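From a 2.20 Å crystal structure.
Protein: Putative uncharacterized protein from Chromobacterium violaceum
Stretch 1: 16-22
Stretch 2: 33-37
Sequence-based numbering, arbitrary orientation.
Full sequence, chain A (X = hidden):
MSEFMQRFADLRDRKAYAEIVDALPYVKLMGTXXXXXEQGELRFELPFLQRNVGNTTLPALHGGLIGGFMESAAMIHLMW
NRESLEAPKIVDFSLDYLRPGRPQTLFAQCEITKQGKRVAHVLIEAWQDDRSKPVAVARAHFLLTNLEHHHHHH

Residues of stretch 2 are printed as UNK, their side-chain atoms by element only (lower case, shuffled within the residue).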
# COMPACT_ATOMS: atom_id res chain seq x y z
N ALA A 16 23.87 -4.05 2.34
CA ALA A 16 23.23 -5.35 2.53
C ALA A 16 21.77 -5.32 2.09
O ALA A 16 20.86 -5.49 2.90
CB ALA A 16 23.32 -5.76 4.00
N TYR A 17 21.55 -5.13 0.79
CA TYR A 17 20.20 -5.07 0.22
C TYR A 17 19.35 -6.28 0.58
O TYR A 17 18.24 -6.15 1.10
CB TYR A 17 20.28 -4.95 -1.30
CG TYR A 17 21.16 -3.83 -1.81
CD1 TYR A 17 21.00 -2.53 -1.35
CD2 TYR A 17 22.13 -4.08 -2.78
CE1 TYR A 17 21.79 -1.49 -1.84
CE2 TYR A 17 22.92 -3.05 -3.28
CZ TYR A 17 22.75 -1.76 -2.81
OH TYR A 17 23.52 -0.73 -3.30
N ALA A 18 19.88 -7.47 0.30
CA ALA A 18 19.19 -8.73 0.55
C ALA A 18 18.52 -8.88 1.92
O ALA A 18 17.36 -9.28 2.01
CB ALA A 18 20.15 -9.89 0.32
N GLU A 19 19.24 -8.56 2.99
CA GLU A 19 18.67 -8.71 4.32
C GLU A 19 18.10 -7.44 4.94
O GLU A 19 17.31 -7.51 5.88
CB GLU A 19 19.70 -9.33 5.27
CG GLU A 19 20.06 -10.75 4.90
CD GLU A 19 20.88 -11.44 5.98
OE1 GLU A 19 21.95 -10.90 6.34
OE2 GLU A 19 20.45 -12.51 6.46
N ILE A 20 18.50 -6.28 4.43
CA ILE A 20 17.99 -5.02 4.97
C ILE A 20 16.47 -5.04 4.83
O ILE A 20 15.75 -4.43 5.62
CB ILE A 20 18.57 -3.80 4.21
CG1 ILE A 20 18.12 -2.51 4.87
CG2 ILE A 20 18.12 -3.82 2.76
CD1 ILE A 20 18.72 -1.27 4.26
N VAL A 21 16.00 -5.76 3.82
CA VAL A 21 14.58 -5.88 3.54
C VAL A 21 14.04 -7.20 4.08
O VAL A 21 12.83 -7.39 4.19
CB VAL A 21 14.32 -5.83 2.03
CG1 VAL A 21 14.72 -4.48 1.50
CG2 VAL A 21 15.13 -6.90 1.33
N ASP A 22 14.96 -8.11 4.40
CA ASP A 22 14.59 -9.42 4.93
C ASP A 22 13.73 -9.15 6.16
O ASP A 22 12.70 -9.80 6.37
CB ASP A 22 15.85 -10.20 5.30
CG ASP A 22 15.60 -11.68 5.40
OD1 ASP A 22 14.66 -12.07 6.12
OD2 ASP A 22 16.34 -12.46 4.75
N UNK A 33 13.36 -6.75 -4.97
CA UNK A 33 14.78 -6.87 -5.09
C UNK A 33 15.16 -5.42 -4.90
O UNK A 33 14.30 -4.53 -4.97
c UNK A 33 15.13 -7.35 -6.49
o UNK A 33 16.53 -7.41 -6.66
N UNK A 34 16.43 -5.16 -4.64
CA UNK A 34 16.85 -3.79 -4.42
C UNK A 34 18.34 -3.59 -4.63
O UNK A 34 19.16 -4.40 -4.19
c UNK A 34 17.80 -1.89 0.08
se UNK A 34 16.12 -1.64 -0.82
c UNK A 34 16.44 -3.38 -3.01
c UNK A 34 16.71 -1.95 -2.64
N UNK A 35 18.70 -2.50 -5.31
CA UNK A 35 20.09 -2.18 -5.59
C UNK A 35 20.22 -0.74 -6.07
O UNK A 35 19.26 0.03 -6.02
c UNK A 35 20.66 -3.13 -6.63
N UNK A 36 21.40 -0.38 -6.56
CA UNK A 36 21.66 0.97 -7.04
C UNK A 36 22.12 1.02 -8.50
O UNK A 36 22.77 0.10 -9.00
c UNK A 36 23.03 4.07 -5.50
o UNK A 36 22.46 5.15 -5.75
c UNK A 36 23.12 3.04 -6.61
c UNK A 36 22.70 1.65 -6.15
o UNK A 36 23.53 3.79 -4.39
N UNK A 37 21.78 2.12 -9.17
CA UNK A 37 22.12 2.34 -10.57
C UNK A 37 23.30 3.32 -10.66
O UNK A 37 23.88 3.71 -9.65
o UNK A 37 21.45 4.86 -10.10
c UNK A 37 20.91 2.93 -11.30
c UNK A 37 20.64 4.35 -10.89
o UNK A 37 19.66 4.96 -11.36

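Position 33 opens the second stretch, and its side chain consists of two atoms, one carbon followed by one oxygen. The carbon lies within bonding distance of CA and the oxygen within bonding distance of that carbon, so this is a primary hydroxyl on CB. The CA-to-CB bond points away from stretch 1; the side-chain oxygen, at 7.0 Å from CB of Y17, makes the nearest approach and no contact. A single hydroxymethyl group identifies S33, with chi1 in the t well.

Position 34 carries four side-chain atoms, three carbons and a selenium. Tracing the bonds from CA gives carbon, carbon, selenium, carbon, without a branch. The selenium stands 3.9 Å from CG1 of V21, and the terminal carbon beyond it lies 3.3 Å from CG2 of I20 and 3.6 Å from CD1 of Y17. An unbranched chain with selenium in third place is selenomethionine, M34. The CA-to-CB bond points toward stretch 1, and chi1 and chi2, both t, keep the chain extended from CA to SE; chi3, at 96°, lies between wells and sets the direction of CE beyond SE.

Position 35 has one side-chain carbon and nothing further. The CA-to-CB bond points sideways relative to stretch 1, and CB of position 35 is 4.0 Å from CE2 of Y17. The backbone comes closer: CA of position 35 is 3.8 Å from the centroid of the Y17 ring and 13° off the ring normal, placing it over the face in a CH-pi contact. A lone CB with nothing beyond it is alanine, A35.

Position 36 has three carbons in a row, the third carrying two oxygens, a carboxylate two methylenes from CA. Its CB lies 3.8 Å from OH of Y17. This length and ending give E36. The CA-to-CB bond points sideways, and the residue is exposed, adding little area to the contact.

Position 37 has two carbons, the second carrying two oxygens, so its carboxylate is one methylene closer to the backbone than that of E36. The nearest approach to stretch 1 is 9.0 Å, from one of the carboxylate oxygens of position 37 to OH of Y17, so there is no contact. This is D37, with chi1 in the p well; OD2 is hydrogen-bonded elsewhere in the structure.

The contact depends on packing, since no hydrogen bond crosses between the stretches. Of the 274 Å² buried in total, M34 contributes 104 Å² and Y17 91 Å². CA of M34 and CA of Y17, 5.9 Å apart, are also the nearest CA pair. Within stretch 1, the bond from I20 N to A16 O, 2.9 Å long, marks the first helical turn. Across that turn and just beyond it, Y17, I20 and V21 all direct their CA-to-CB bonds toward the strand, so M34 can meet all three. Y17 in turn follows the strand backbone: its CB is 3.1 Å from O of M34, while C of M34 and CA of A35 lie over one face of its ring. The selenomethionine chain thus reaches the helix as the tyrosine ring covers the strand backbone.

Stretch 2 (33-37) SMAED
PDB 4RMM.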